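Local coordinates for protein phosphoacetylglucosamine mutase (Aspergillus lentulus, PDB 5O9X) that catalyses the interconversion of N-acetylglucosamine 6-phosphate and N-acetylglucosamine 1-phosphate, a phosphomutase reaction on the route to UDP-N-acetylglucosamine, at residues D215-G219 with S252-G258; V262-A268 with F301-D305; A287-L291 with A381-G385; G385-F389 with I421-D427. The protein carries 1 engineered substitution. All blocks are in the same frame, centred on the assembly; numbering follows the deposited sequence.

From the N terminus, contact 1 comes first: it brings the loop after strand 212-215 against the loop that leads into helix 259-265. Contact 2 follows in series, starting on that same helix and closing onto edge strand 301-304 of the same sheet. Contact 3 crosses contact 2 in the chain, because 287-291 lies between the two segments of contact 2 whereas 381-385 lies beyond both; it ties the second domain to the third. Contacts 2 and 3 touch, D305 CB lying 3.3 Å from A381 O. Contact 4 opens at G385, where contact 3 ends, and ties strand 385-389 to the loop before helix 428-442. Centres of contacts 1 and 4 are about 23 Å apart.

Contact 1 (D215-G219 with S252-G258); sequences DCANG and SLNFECG
A buried contact of 364 Å² joins two loops of the second alpha/beta domain: 215-219, which ends a sheet strand, and 252-258, which enters helix 259-265. C216-G219 forms a type I' turn and S252-F255 a type II turn; the closest CA pairs are A217 with G258 (4.1 Å) and N218 with L253 (4.9 Å). D215 takes a t rotamer with chi2 near 31°: OD1 accepts from A217 N at 3.0 Å, an Asx turn, and OD2 from G258 N at 2.7 Å. OD2 also bonds to S282 and OD1 to N244. G258 is the helix N-cap, and its phi/psi of 100/161 leaves no room for a side chain; a CB would come within 3.1 Å of A217 CB. C257, chi1 p, lays SG 3.7 Å from A217 CA. L253 (t, p) starts away from 215-219, yet CD1 curls back to 3.4 Å from G219 CA. N254 N donates to A217 O at 2.9 Å, while its m side chain, about 8 Å from G16, turns to the backbone O of N71 and of engineered A69. A buried carboxylate and a carbonyl thus satisfy backbone NH groups, fixing two loops at this domain's strand-to-helix connections.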
# COMPACT_ATOMS: atom_id res chain seq x y z
N ASP A 215 13.12 8.91 -6.81
CA ASP A 215 12.80 9.88 -5.73
C ASP A 215 12.31 9.11 -4.55
O ASP A 215 11.25 8.46 -4.61
CB ASP A 215 11.75 10.85 -6.28
CG ASP A 215 10.90 11.52 -5.21
OD1 ASP A 215 11.40 11.75 -4.09
OD2 ASP A 215 9.69 11.85 -5.56
N CYS A 216 13.00 9.22 -3.41
CA CYS A 216 12.72 8.36 -2.26
C CYS A 216 12.01 9.14 -1.12
O CYS A 216 11.95 8.68 0.08
CB CYS A 216 13.97 7.64 -1.73
SG CYS A 216 14.65 6.46 -2.93
N ALA A 217 11.40 10.25 -1.53
CA ALA A 217 10.45 10.97 -0.66
C ALA A 217 11.07 11.47 0.65
O ALA A 217 10.35 11.85 1.62
CB ALA A 217 9.17 10.08 -0.38
N ASN A 218 12.42 11.51 0.68
CA ASN A 218 13.22 11.80 1.95
C ASN A 218 12.83 10.87 3.11
O ASN A 218 12.82 11.29 4.29
CB ASN A 218 13.05 13.27 2.37
CG ASN A 218 13.51 14.23 1.29
OD1 ASN A 218 12.73 15.16 0.80
ND2 ASN A 218 14.72 14.01 0.85
N GLY A 219 12.40 9.64 2.75
CA GLY A 219 11.98 8.65 3.76
C GLY A 219 12.91 7.46 3.86
O GLY A 219 13.92 7.38 3.15
N SER A 252 11.38 17.35 5.72
CA SER A 252 11.51 16.96 4.29
C SER A 252 10.67 15.76 3.82
O SER A 252 10.58 15.56 2.61
CB SER A 252 12.98 16.62 3.99
OG SER A 252 13.68 17.85 4.09
N LEU A 253 10.10 15.00 4.76
CA LEU A 253 9.47 13.73 4.45
C LEU A 253 8.21 14.02 3.62
O LEU A 253 7.33 14.80 4.06
CB LEU A 253 9.06 13.04 5.76
CG LEU A 253 8.43 11.63 5.52
CD1 LEU A 253 9.45 10.64 4.91
CD2 LEU A 253 7.91 11.11 6.87
N ASN A 254 8.09 13.39 2.43
CA ASN A 254 6.90 13.63 1.52
C ASN A 254 6.71 15.10 1.12
O ASN A 254 5.59 15.54 0.79
CB ASN A 254 5.57 13.08 2.14
CG ASN A 254 5.62 11.57 2.38
OD1 ASN A 254 6.12 10.80 1.52
ND2 ASN A 254 5.01 11.10 3.51
N PHE A 255 7.80 15.88 1.16
CA PHE A 255 7.63 17.34 1.04
C PHE A 255 8.07 17.77 -0.30
O PHE A 255 9.23 17.64 -0.61
CB PHE A 255 8.34 18.14 2.19
CG PHE A 255 8.22 19.65 2.01
CD1 PHE A 255 7.02 20.32 2.33
CD2 PHE A 255 9.28 20.38 1.45
CE1 PHE A 255 6.92 21.72 2.11
CE2 PHE A 255 9.18 21.75 1.22
CZ PHE A 255 7.98 22.41 1.53
N GLU A 256 7.13 18.20 -1.14
CA GLU A 256 7.46 18.54 -2.55
C GLU A 256 8.14 17.41 -3.34
O GLU A 256 8.89 17.66 -4.33
CB GLU A 256 8.21 19.86 -2.64
CG GLU A 256 7.41 20.93 -1.89
CD GLU A 256 7.90 22.35 -2.20
OE1 GLU A 256 9.09 22.53 -2.49
OE2 GLU A 256 7.10 23.27 -2.15
N CYS A 257 7.89 16.18 -2.91
CA CYS A 257 8.43 15.00 -3.62
C CYS A 257 7.70 13.77 -3.06
O CYS A 257 6.90 13.89 -2.08
CB CYS A 257 9.96 14.81 -3.46
SG CYS A 257 10.48 14.54 -1.73
N GLY A 258 7.96 12.61 -3.66
CA GLY A 258 7.28 11.36 -3.18
C GLY A 258 6.09 11.08 -4.13
O GLY A 258 5.59 11.97 -4.80

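Contact 2 (V262-A268 with F301-D305); sequences VKTKQRA and FRLLD
At the apolar centre stands the F301 ring (chi1 t, chi2 near 86°), its CA-to-CB bond aimed at 262-268. V262, chi1 t, places CG1 at the ring edge, 3.8 Å from F301 CZ, and the same CG1 lies 4.0 Å from L303 CD1, so one methyl bridges two alternate strand residues. A268 CB closes the group, 4.1 Å from F301 CD1. The backbone leaving helix 259-265 passes across the ring: Q266 has positive phi (52/58) and R267 is extended, setting R267 N over one face, 3.4 Å from F301 CE2. The CA pairs R267-F301 (6.3 Å), Q266-L303 (6.9 Å) and K263-D305 (7.3 Å) show the segments running in opposite senses. Farther out, L303 (t, p) sets CD2 4.1 Å from K263 CD. The lysine (t, p, t, t) then extends to a salt bridge, NZ to D305 OD2 at 2.8 Å. D305, chi1 p, also N-caps helix 306-324, its OD1 weakly capping D307 and R308. The C-terminal turn of a helix in the second alpha/beta domain thus packs on an outermost strand of that domain's five-stranded sheet. Chemically, F301 packing against the helix end and the K263-D305 ion pair fix the two together.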
# COMPACT_ATOMS: atom_id res chain seq x y z
N VAL A 262 3.60 13.47 -6.72
CA VAL A 262 3.62 13.33 -8.17
C VAL A 262 2.21 13.00 -8.70
O VAL A 262 1.74 13.56 -9.70
CB VAL A 262 4.67 12.28 -8.55
CG1 VAL A 262 4.64 11.97 -10.06
CG2 VAL A 262 6.10 12.86 -8.27
N LYS A 263 1.57 12.03 -8.06
CA LYS A 263 0.23 11.61 -8.50
C LYS A 263 -0.85 12.72 -8.34
O LYS A 263 -1.67 12.89 -9.26
CB LYS A 263 -0.14 10.36 -7.71
CG LYS A 263 -1.62 9.87 -7.95
CD LYS A 263 -1.87 9.35 -9.38
CE LYS A 263 -3.34 9.02 -9.59
NZ LYS A 263 -3.61 8.78 -11.06
N THR A 264 -0.87 13.44 -7.20
CA THR A 264 -1.95 14.43 -6.96
C THR A 264 -1.68 15.68 -7.78
O THR A 264 -2.62 16.28 -8.28
CB THR A 264 -2.06 14.83 -5.45
OG1 THR A 264 -0.78 15.24 -4.95
CG2 THR A 264 -2.52 13.59 -4.65
N LYS A 265 -0.42 16.09 -7.92
CA LYS A 265 -0.11 17.29 -8.71
C LYS A 265 0.13 17.02 -10.19
O LYS A 265 0.19 17.99 -11.00
CB LYS A 265 1.16 17.99 -8.15
CG LYS A 265 1.12 18.38 -6.66
CD LYS A 265 0.22 19.57 -6.48
CE LYS A 265 0.16 20.11 -5.03
NZ LYS A 265 0.71 21.50 -5.16
N GLN A 266 0.33 15.75 -10.57
CA GLN A 266 0.62 15.38 -11.98
C GLN A 266 1.80 16.18 -12.57
O GLN A 266 1.67 16.82 -13.64
CB GLN A 266 -0.62 15.48 -12.91
CG GLN A 266 -1.73 14.52 -12.44
CD GLN A 266 -2.94 14.38 -13.40
OE1 GLN A 266 -2.90 14.83 -14.52
NE2 GLN A 266 -4.00 13.72 -12.95
N ARG A 267 2.94 16.07 -11.90
CA ARG A 267 4.16 16.80 -12.29
C ARG A 267 5.29 16.16 -11.51
O ARG A 267 5.06 15.50 -10.44
CB ARG A 267 4.03 18.31 -11.99
CG ARG A 267 3.92 18.67 -10.51
CD ARG A 267 4.05 20.18 -10.24
NE ARG A 267 5.44 20.52 -10.59
CZ ARG A 267 6.05 21.69 -10.41
NH1 ARG A 267 5.44 22.72 -9.85
NH2 ARG A 267 7.32 21.80 -10.78
N ALA A 268 6.52 16.36 -11.99
CA ALA A 268 7.68 15.85 -11.29
C ALA A 268 7.95 16.71 -10.07
O ALA A 268 7.51 17.84 -10.03
CB ALA A 268 8.91 15.83 -12.21
N PHE A 301 5.91 16.27 -19.25
CA PHE A 301 5.82 15.29 -18.17
C PHE A 301 4.73 14.29 -18.51
O PHE A 301 3.59 14.70 -18.86
CB PHE A 301 5.47 16.01 -16.81
CG PHE A 301 5.09 15.07 -15.70
CD1 PHE A 301 6.09 14.47 -14.89
CD2 PHE A 301 3.75 14.70 -15.52
CE1 PHE A 301 5.74 13.58 -13.85
CE2 PHE A 301 3.41 13.83 -14.48
CZ PHE A 301 4.40 13.25 -13.68
N ARG A 302 5.02 13.00 -18.35
CA ARG A 302 4.03 11.93 -18.57
C ARG A 302 4.07 10.99 -17.37
O ARG A 302 5.12 10.56 -16.95
CB ARG A 302 4.35 11.08 -19.82
CG ARG A 302 4.57 11.93 -21.08
CD ARG A 302 3.26 12.68 -21.46
NE ARG A 302 3.43 13.43 -22.70
CZ ARG A 302 2.45 14.11 -23.31
NH1 ARG A 302 1.22 14.18 -22.76
NH2 ARG A 302 2.72 14.75 -24.45
N LEU A 303 2.90 10.67 -16.88
CA LEU A 303 2.78 9.92 -15.65
C LEU A 303 2.47 8.47 -15.96
O LEU A 303 1.61 8.20 -16.79
CB LEU A 303 1.61 10.51 -14.78
CG LEU A 303 1.26 9.73 -13.48
CD1 LEU A 303 2.45 9.68 -12.50
CD2 LEU A 303 -0.06 10.34 -12.92
N LEU A 304 3.15 7.54 -15.26
CA LEU A 304 2.87 6.12 -15.39
C LEU A 304 2.50 5.62 -14.04
O LEU A 304 3.37 5.14 -13.32
CB LEU A 304 4.02 5.28 -15.99
CG LEU A 304 4.41 5.73 -17.44
CD1 LEU A 304 5.93 5.47 -17.74
CD2 LEU A 304 3.52 5.05 -18.44
N ASP A 305 1.19 5.64 -13.75
CA ASP A 305 0.77 5.47 -12.33
C ASP A 305 0.46 4.00 -11.97
O ASP A 305 0.81 3.11 -12.74
CB ASP A 305 -0.44 6.39 -12.02
CG ASP A 305 -1.76 5.95 -12.77
OD1 ASP A 305 -1.86 4.85 -13.39
OD2 ASP A 305 -2.75 6.72 -12.70

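Contact 3 (A287-L291 with A381-G385); sequences ADRIL and ANGHG. Unlike the reference sequence in segment 287-291: L291 (reference Val). With G16 (1,6-di-O-phosphono-alpha-D-glucopyranose), chain B.
This buried interdomain contact at the active site joins the lead-in to strand 290-295 of the second domain to the loop between strands 375-379 and 385-389 of the third. The backbones approach closest at R289-G383 (CA to CA 4.5 Å): I290 N donates to G383 O at 3.1 Å, and G383 CA makes a CA-H...O contact to I290 O at 3.2 Å, which a CB there would strike. N382, chi1 p, forms an Asx turn, OD1 accepting from H384 N at 3.0 Å. Its CB covers one face of the R289 guanidinium, 3.7 Å from NH1. Hydrogen bonds to the phosphate on C1 of G16 run from R289 (m, t, t) NE to O3X (3.0 Å), H384 NE2 to O3X (2.7 Å) and R289 NH2 to bridging O1 (3.2 Å). N382 ND2 bonds weakly to O4 (2.9 Å). Segment 287-291, carrying the end of DGDADR, is consistent with the metal-binding loop of the alpha-D-phosphohexomutase superfamily, and 381-384 with E380 is consistent with its sugar-binding loop.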
# COMPACT_ATOMS: atom_id res chain seq x y z
N ALA A 287 7.75 3.80 1.74
CA ALA A 287 8.07 2.96 0.56
C ALA A 287 6.99 1.87 0.32
O ALA A 287 7.29 0.70 0.06
CB ALA A 287 9.47 2.35 0.67
N ASP A 288 5.72 2.29 0.37
CA ASP A 288 4.72 1.36 0.02
C ASP A 288 3.81 1.80 -1.13
O ASP A 288 2.72 1.24 -1.36
CB ASP A 288 3.93 0.96 1.27
CG ASP A 288 3.41 -0.48 1.15
OD1 ASP A 288 3.97 -1.29 0.35
OD2 ASP A 288 2.41 -0.73 1.77
N ARG A 289 4.27 2.81 -1.85
CA ARG A 289 3.66 3.23 -3.14
C ARG A 289 4.81 3.47 -4.10
O ARG A 289 5.86 3.99 -3.68
CB ARG A 289 2.95 4.58 -2.98
CG ARG A 289 1.73 4.52 -2.09
CD ARG A 289 1.09 5.93 -2.10
NE ARG A 289 0.00 6.01 -1.10
CZ ARG A 289 -0.85 7.02 -1.05
NH1 ARG A 289 -0.73 8.03 -1.90
NH2 ARG A 289 -1.77 7.09 -0.11
N ILE A 290 4.58 3.15 -5.38
CA ILE A 290 5.53 3.61 -6.41
C ILE A 290 4.74 4.10 -7.63
O ILE A 290 3.78 3.46 -8.03
CB ILE A 290 6.51 2.53 -6.80
CG1 ILE A 290 7.55 3.08 -7.83
CG2 ILE A 290 5.80 1.23 -7.19
CD1 ILE A 290 8.74 2.19 -7.96
N LEU A 291 5.12 5.24 -8.19
CA LEU A 291 4.89 5.45 -9.63
C LEU A 291 5.99 5.88 -10.45
O LEU A 291 6.99 6.29 -9.94
CB LEU A 291 3.81 6.36 -9.96
CG LEU A 291 3.30 7.52 -9.36
CD1 LEU A 291 2.35 6.55 -8.63
CD2 LEU A 291 4.47 8.25 -8.74
N ALA A 381 -4.41 3.48 -8.22
CA ALA A 381 -3.76 4.47 -9.08
C ALA A 381 -2.58 5.15 -8.37
O ALA A 381 -1.63 5.57 -9.04
CB ALA A 381 -4.84 5.54 -9.57
N ASN A 382 -2.68 5.32 -7.04
CA ASN A 382 -1.66 6.04 -6.27
C ASN A 382 -0.35 5.22 -6.18
O ASN A 382 0.63 5.70 -5.60
CB ASN A 382 -2.18 6.35 -4.82
CG ASN A 382 -2.49 5.10 -3.99
OD1 ASN A 382 -1.90 4.06 -4.18
ND2 ASN A 382 -3.42 5.22 -3.04
N GLY A 383 -0.37 3.96 -6.66
CA GLY A 383 0.89 3.14 -6.72
C GLY A 383 1.05 2.08 -5.64
O GLY A 383 2.06 1.38 -5.60
N HIS A 384 0.04 1.89 -4.81
CA HIS A 384 -0.03 0.64 -4.02
C HIS A 384 -0.38 -0.53 -4.86
O HIS A 384 -1.21 -0.42 -5.79
CB HIS A 384 -1.19 0.77 -3.02
CG HIS A 384 -0.75 1.26 -1.70
ND1 HIS A 384 -0.09 0.45 -0.78
CD2 HIS A 384 -0.85 2.49 -1.13
CE1 HIS A 384 0.14 1.15 0.33
NE2 HIS A 384 -0.31 2.39 0.14
N GLY A 385 0.27 -1.67 -4.64
CA GLY A 385 -0.33 -2.86 -5.16
C GLY A 385 0.69 -3.97 -5.39
O GLY A 385 1.87 -3.86 -5.03
C1 G16 B . -3.52 4.37 2.48
C2 G16 B . -4.09 3.02 2.05
C3 G16 B . -4.42 3.03 0.53
C4 G16 B . -5.35 4.15 0.11
C5 G16 B . -4.73 5.47 0.55
C6 G16 B . -5.65 6.66 0.47
O1 G16 B . -2.29 4.59 1.78
O2 G16 B . -3.23 1.88 2.38
O3 G16 B . -4.87 1.78 0.21
O4 G16 B . -5.59 4.26 -1.37
O5 G16 B . -4.45 5.48 1.97
O6 G16 B . -6.83 6.37 1.35
P G16 B . -7.95 7.52 1.56
O1P G16 B . -8.40 8.03 0.17
O2P G16 B . -7.29 8.69 2.32
O3P G16 B . -9.07 6.95 2.45
P' G16 B . -0.87 4.82 2.55
O1X G16 B . -0.86 3.93 3.82
O2X G16 B . -0.85 6.30 3.06
O3X G16 B . 0.23 4.67 1.55
O HOH W 1 0.73 8.19 -4.66

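Contact 4 (G385-F389 with I421-D427); sequences GTITF and INQAVGD
T386, I421 and Q423 have the most surface buried where strand 385-389 meets the loop 421-427. T386, chi1 t, points toward the loop and donates from OG1 to N422 O at 2.6 Å. Water 2 donates to the same OG1 (2.8 Å) and accepts from D427 N (3.0 Å). T386 CB also lies 3.5 Å from G426 CA, which makes a CA-H...O contact to G385 O at 3.2 Å; a CB on G426 would clash with that carbonyl. I421 sets CG2 3.1 Å from T386 OG1 and 4.0 Å from I387 CB. Q423 (m, m) folds back so that NE2 gives a very short bond to I421 O (2.5 Å) and a weak one to I387 O (3.2 Å), while OE1 weakly accepts from F389 N (3.5 Å). The loop, between helices 405-420 and 428-442, thus covers the outer edge of the third alpha/beta domain's four-stranded sheet; strand 375-379 pairs antiparallel on the other side, and I387 and I421 both pack on L434 of helix 428-442, which D427 N-caps.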
# COMPACT_ATOMS: atom_id res chain seq x y z
N GLY A 385 0.27 -1.67 -4.64
CA GLY A 385 -0.33 -2.86 -5.16
C GLY A 385 0.69 -3.97 -5.39
O GLY A 385 1.87 -3.86 -5.03
N THR A 386 0.17 -5.09 -5.88
CA THR A 386 0.95 -6.30 -5.99
C THR A 386 0.22 -7.29 -6.90
O THR A 386 -0.75 -6.94 -7.60
CB THR A 386 1.38 -6.90 -4.60
OG1 THR A 386 2.44 -7.81 -4.86
CG2 THR A 386 0.28 -7.59 -3.90
N ILE A 387 0.69 -8.53 -6.90
CA ILE A 387 0.04 -9.57 -7.70
C ILE A 387 0.01 -10.76 -6.79
O ILE A 387 1.02 -11.12 -6.18
CB ILE A 387 0.80 -9.93 -8.99
CG1 ILE A 387 0.87 -8.72 -9.90
CG2 ILE A 387 -0.04 -10.96 -9.79
CD1 ILE A 387 2.24 -8.42 -10.40
N THR A 388 -1.16 -11.33 -6.68
CA THR A 388 -1.32 -12.51 -5.81
C THR A 388 -1.51 -13.76 -6.72
O THR A 388 -2.13 -13.70 -7.77
CB THR A 388 -2.44 -12.25 -4.79
OG1 THR A 388 -2.53 -13.37 -3.96
CG2 THR A 388 -3.73 -12.10 -5.47
N PHE A 389 -0.89 -14.87 -6.34
CA PHE A 389 -1.01 -16.15 -7.09
C PHE A 389 -1.69 -17.12 -6.16
O PHE A 389 -1.23 -17.31 -5.03
CB PHE A 389 0.37 -16.67 -7.45
CG PHE A 389 1.09 -15.80 -8.44
CD1 PHE A 389 0.95 -16.03 -9.83
CD2 PHE A 389 1.88 -14.73 -7.99
CE1 PHE A 389 1.61 -15.23 -10.76
CE2 PHE A 389 2.52 -13.89 -8.91
CZ PHE A 389 2.39 -14.16 -10.29
N ILE A 421 7.62 -11.19 -6.33
CA ILE A 421 6.45 -10.34 -6.05
C ILE A 421 6.01 -10.52 -4.63
O ILE A 421 5.65 -11.63 -4.25
CB ILE A 421 5.37 -10.35 -7.17
CG1 ILE A 421 5.93 -9.54 -8.29
CG2 ILE A 421 4.09 -9.62 -6.78
CD1 ILE A 421 6.59 -8.25 -7.75
N ASN A 422 6.07 -9.41 -3.87
CA ASN A 422 5.75 -9.45 -2.47
C ASN A 422 4.26 -9.77 -2.35
O ASN A 422 3.38 -9.02 -2.77
CB ASN A 422 6.16 -8.16 -1.77
CG ASN A 422 6.26 -8.31 -0.24
OD1 ASN A 422 5.38 -8.94 0.39
ND2 ASN A 422 7.34 -7.70 0.37
N GLN A 423 4.00 -10.95 -1.82
CA GLN A 423 2.66 -11.47 -1.75
C GLN A 423 1.90 -10.78 -0.58
O GLN A 423 2.53 -10.41 0.44
CB GLN A 423 2.78 -12.99 -1.62
CG GLN A 423 3.59 -13.62 -2.76
CD GLN A 423 2.90 -13.43 -4.12
OE1 GLN A 423 1.80 -13.98 -4.36
NE2 GLN A 423 3.52 -12.65 -5.00
N ALA A 424 0.58 -10.58 -0.80
CA ALA A 424 -0.45 -9.90 0.09
C ALA A 424 -0.58 -8.35 0.03
O ALA A 424 -1.34 -7.79 -0.80
CB ALA A 424 -0.42 -10.42 1.54
N VAL A 425 0.11 -7.66 0.92
CA VAL A 425 0.22 -6.23 0.83
C VAL A 425 1.38 -5.99 -0.17
O VAL A 425 2.40 -6.68 -0.17
CB VAL A 425 0.43 -5.57 2.25
CG1 VAL A 425 0.66 -4.05 2.19
CG2 VAL A 425 -0.79 -5.86 3.13
N GLY A 426 1.25 -5.00 -1.00
CA GLY A 426 2.30 -4.79 -1.98
C GLY A 426 3.58 -4.29 -1.38
O GLY A 426 3.61 -3.89 -0.19
N ASP A 427 4.63 -4.33 -2.18
CA ASP A 427 5.94 -3.81 -1.76
C ASP A 427 6.43 -2.93 -2.90
O ASP A 427 6.77 -3.46 -3.94
CB ASP A 427 6.86 -5.02 -1.45
CG ASP A 427 8.30 -4.62 -1.21
OD1 ASP A 427 8.66 -3.46 -1.49
OD2 ASP A 427 9.12 -5.44 -0.75
O HOH W 2 4.80 -6.36 -4.32